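Actin-binding protein, cofilin/tropomyosin family protein, putative (Entamoeba histolytica, PDB 4LIZ) binds actin filaments and stabilises them, and may contribute to phagocytosis and pseudopod formation. Local coordinates at residues E25-G30 against D41-G46. Sequence-based numbering, arbitrary orientation.
Sequences EFVVFG and DAKGKG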
ATOM      1  N   GLU A  25       6.862  -7.319  -6.580  1.00 12.27           N
ATOM      2  CA  GLU A  25       6.530  -5.998  -7.136  1.00 12.54           C
ATOM      3  C   GLU A  25       5.404  -5.343  -6.279  1.00 12.29           C
ATOM      4  O   GLU A  25       5.184  -4.148  -6.443  1.00 12.43           O
ATOM      5  CB  GLU A  25       6.094  -6.139  -8.573  1.00 15.03           C
ATOM      6  CG  GLU A  25       7.251  -6.679  -9.444  1.00 16.08           C
ATOM      7  CD  GLU A  25       6.762  -6.923 -10.835  1.00 19.54           C
ATOM      8  OE1 GLU A  25       5.636  -7.341 -11.100  1.00 19.93           O
ATOM      9  OE2 GLU A  25       7.647  -6.761 -11.763  1.00 25.54           O
ATOM     10  N   PHE A  26       4.665  -6.076  -5.504  1.00 12.18           N
ATOM     11  CA  PHE A  26       3.643  -5.548  -4.595  1.00 10.84           C
ATOM     12  C   PHE A  26       3.552  -6.322  -3.342  1.00 13.38           C
ATOM     13  O   PHE A  26       3.904  -7.526  -3.289  1.00 12.13           O
ATOM     14  CB  PHE A  26       2.233  -5.590  -5.315  1.00 11.62           C
ATOM     15  CG  PHE A  26       1.505  -6.896  -5.244  1.00 11.73           C
ATOM     16  CD1 PHE A  26       1.780  -7.848  -6.179  1.00 12.59           C
ATOM     17  CD2 PHE A  26       0.626  -7.198  -4.260  1.00 12.89           C
ATOM     18  CE1 PHE A  26       1.165  -9.092  -6.109  1.00 13.01           C
ATOM     19  CE2 PHE A  26      -0.006  -8.400  -4.161  1.00 13.66           C
ATOM     20  CZ  PHE A  26       0.347  -9.390  -5.082  1.00 13.28           C
ATOM     21  N   VAL A  27       3.025  -5.712  -2.280  1.00 11.20           N
ATOM     22  CA  VAL A  27       2.652  -6.342  -1.068  1.00 10.93           C
ATOM     23  C   VAL A  27       1.396  -5.763  -0.491  1.00 11.16           C
ATOM     24  O   VAL A  27       1.190  -4.531  -0.674  1.00 11.57           O
ATOM     25  CB  VAL A  27       3.782  -6.377  -0.019  1.00 11.23           C
ATOM     26  CG1 VAL A  27       4.247  -4.939   0.306  1.00 12.28           C
ATOM     27  CG2 VAL A  27       3.456  -7.120   1.252  1.00 11.32           C
ATOM     28  N   VAL A  28       0.557  -6.603   0.076  1.00 10.38           N
ATOM     29  CA  VAL A  28      -0.638  -6.185   0.837  1.00 11.31           C
ATOM     30  C   VAL A  28      -0.504  -6.688   2.223  1.00 11.48           C
ATOM     31  O   VAL A  28      -0.240  -7.902   2.405  1.00 12.20           O
ATOM     32  CB  VAL A  28      -1.926  -6.653   0.143  1.00 11.48           C
ATOM     33  CG1 VAL A  28      -3.151  -6.236   0.970  1.00 12.32           C
ATOM     34  CG2 VAL A  28      -2.039  -6.157  -1.262  1.00 13.02           C
ATOM     35  N   PHE A  29      -0.665  -5.819   3.245  1.00 11.07           N
ATOM     36  CA  PHE A  29      -0.654  -6.168   4.603  1.00 10.79           C
ATOM     37  C   PHE A  29      -2.023  -6.146   5.232  1.00 13.12           C
ATOM     38  O   PHE A  29      -2.833  -5.230   4.935  1.00 13.55           O
ATOM     39  CB  PHE A  29       0.211  -5.183   5.448  1.00 11.28           C
ATOM     40  CG  PHE A  29       1.667  -5.072   5.003  1.00 11.26           C
ATOM     41  CD1 PHE A  29       2.558  -6.098   5.380  1.00 12.67           C
ATOM     42  CD2 PHE A  29       2.142  -4.042   4.220  1.00 11.75           C
ATOM     43  CE1 PHE A  29       3.870  -5.992   4.980  1.00 12.60           C
ATOM     44  CE2 PHE A  29       3.490  -3.997   3.857  1.00 12.50           C
ATOM     45  CZ  PHE A  29       4.320  -4.995   4.235  1.00 13.11           C
ATOM     46  N   GLY A  30      -2.290  -7.157   6.000  1.00 13.32           N
ATOM     47  CA  GLY A  30      -3.461  -7.174   6.848  1.00 13.75           C
ATOM     48  C   GLY A  30      -3.131  -6.919   8.281  1.00 14.97           C
ATOM     49  O   GLY A  30      -1.982  -6.794   8.722  1.00 16.25           O
ATOM     50  N   ASP A  41      -0.732 -10.269   3.741  1.00 13.90           N
ATOM     51  CA  ASP A  41      -1.867 -10.890   3.077  1.00 14.52           C
ATOM     52  C   ASP A  41      -1.567 -11.411   1.681  1.00 15.16           C
ATOM     53  O   ASP A  41      -2.034 -12.415   1.301  1.00 17.67           O
ATOM     54  CB  ASP A  41      -3.055  -9.910   2.999  1.00 13.44           C
ATOM     55  CG  ASP A  41      -3.753  -9.690   4.329  1.00 15.08           C
ATOM     56  OD1 ASP A  41      -3.495 -10.386   5.279  1.00 17.35           O
ATOM     57  OD2 ASP A  41      -4.558  -8.771   4.360  1.00 16.25           O
ATOM     58  N   ALA A  42      -0.793 -10.678   0.924  1.00 12.35           N
ATOM     59  CA  ALA A  42      -0.399 -11.088  -0.394  1.00 11.95           C
ATOM     60  C   ALA A  42       0.956 -10.445  -0.795  1.00 13.74           C
ATOM     61  O   ALA A  42       1.248  -9.387  -0.366  1.00 12.76           O
ATOM     62  CB  ALA A  42      -1.468 -10.694  -1.380  1.00 13.04           C
ATOM     63  N   LYS A  43       1.733 -11.104  -1.643  1.00 12.08           N
ATOM     64  CA  LYS A  43       2.976 -10.611  -2.064  1.00 12.10           C
ATOM     65  C   LYS A  43       3.379 -11.327  -3.306  1.00 12.96           C
ATOM     66  O   LYS A  43       3.158 -12.546  -3.397  1.00 14.59           O
ATOM     67  CB  LYS A  43       3.992 -10.847  -0.970  1.00 13.92           C
ATOM     68  CG  LYS A  43       5.296 -10.162  -1.270  1.00 14.27           C
ATOM     69  CD  LYS A  43       6.336 -10.412  -0.162  1.00 15.82           C
ATOM     70  CE  LYS A  43       6.912 -11.883  -0.093  1.00 15.43           C
ATOM     71  NZ  LYS A  43       7.976 -12.058   0.955  1.00 14.39           N
ATOM     72  N   GLY A  44       3.838 -10.585  -4.290  1.00 12.53           N
ATOM     73  CA  GLY A  44       4.239 -11.208  -5.562  1.00 13.50           C
ATOM     74  C   GLY A  44       4.446 -10.295  -6.675  1.00 14.35           C
ATOM     75  O   GLY A  44       4.738  -9.083  -6.500  1.00 14.18           O
ATOM     76  N   LYS A  45       4.359 -10.818  -7.904  1.00 15.45           N
ATOM     77  CA  LYS A  45       4.478 -10.073  -9.085  1.00 16.16           C
ATOM     78  C   LYS A  45       3.153  -9.396  -9.412  1.00 15.13           C
ATOM     79  O   LYS A  45       2.123 -10.034  -9.157  1.00 17.09           O
ATOM     80  CB  LYS A  45       4.928 -10.997 -10.269  1.00 20.14           C
ATOM     81  CG  LYS A  45       6.416 -11.262 -10.206  1.00 25.08           C
ATOM     82  CD  LYS A  45       6.861 -11.957 -11.507  1.00 29.18           C
ATOM     83  CE  LYS A  45       7.177 -10.928 -12.618  1.00 35.98           C
ATOM     84  NZ  LYS A  45       8.314  -9.921 -12.483  1.00 37.02           N
ATOM     85  N   GLY A  46       3.204  -8.202  -9.941  1.00 16.04           N
ATOM     86  CA  GLY A  46       1.955  -7.523 -10.253  1.00 15.06           C
ATOM     87  C   GLY A  46       2.008  -6.100  -9.747  1.00 14.69           C
ATOM     88  O   GLY A  46       3.031  -5.552  -9.376  1.00 17.91           O
TER
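Val28 and Ala42 form an antiparallel hydrogen-bonded pair, with Val28 N to Ala42 O at 2.9 Å, and in the next such pair Gly44 N donates to Phe26 O. Two carbonyls each take two donors: Gly44 O receives Glu25 N (2.8 Å) and Phe26 N, the former 37° out of the carbonyl plane, while Val28 O receives Asp41 N and Ala42 N from one face. Each doubling is a classic beta bulge. Between them, Val27 and Lys43 form a non-hydrogen-bonded pair, supported by the CA-H...O contact of Val27 CA with Ala42 O (3.4 Å).

The Phe26 ring supplies much of the apolar contact. Its chi1 of 84° sets CG between the backbone N and carbonyl carbon, and the ring beyond reaches over Gly44, whose N lies 3.5 Å above the ring plane, offset toward the rim; at the edge CE2 meets Ala42 CB at 3.9 Å. Phe26, Val28 and Ala42 share the sheet face packed by helix 48-54.

Among charged groups, Glu25 OE1 accepts Gly46 N (2.8 Å) through its anti lone pair, and OE2 makes a weak 3.3 Å salt bridge to Lys45 NZ, which also bonds Glu22 O. On the face carrying Val27, Lys43 NZ pairs with Glu15, a sodium ligand.

The axes of 26-30 and 42-44 run 169° apart, the antiparallel course of their hairpin, strands 26-32 and 37-44, at the edge of the ADF fold's mixed sheet.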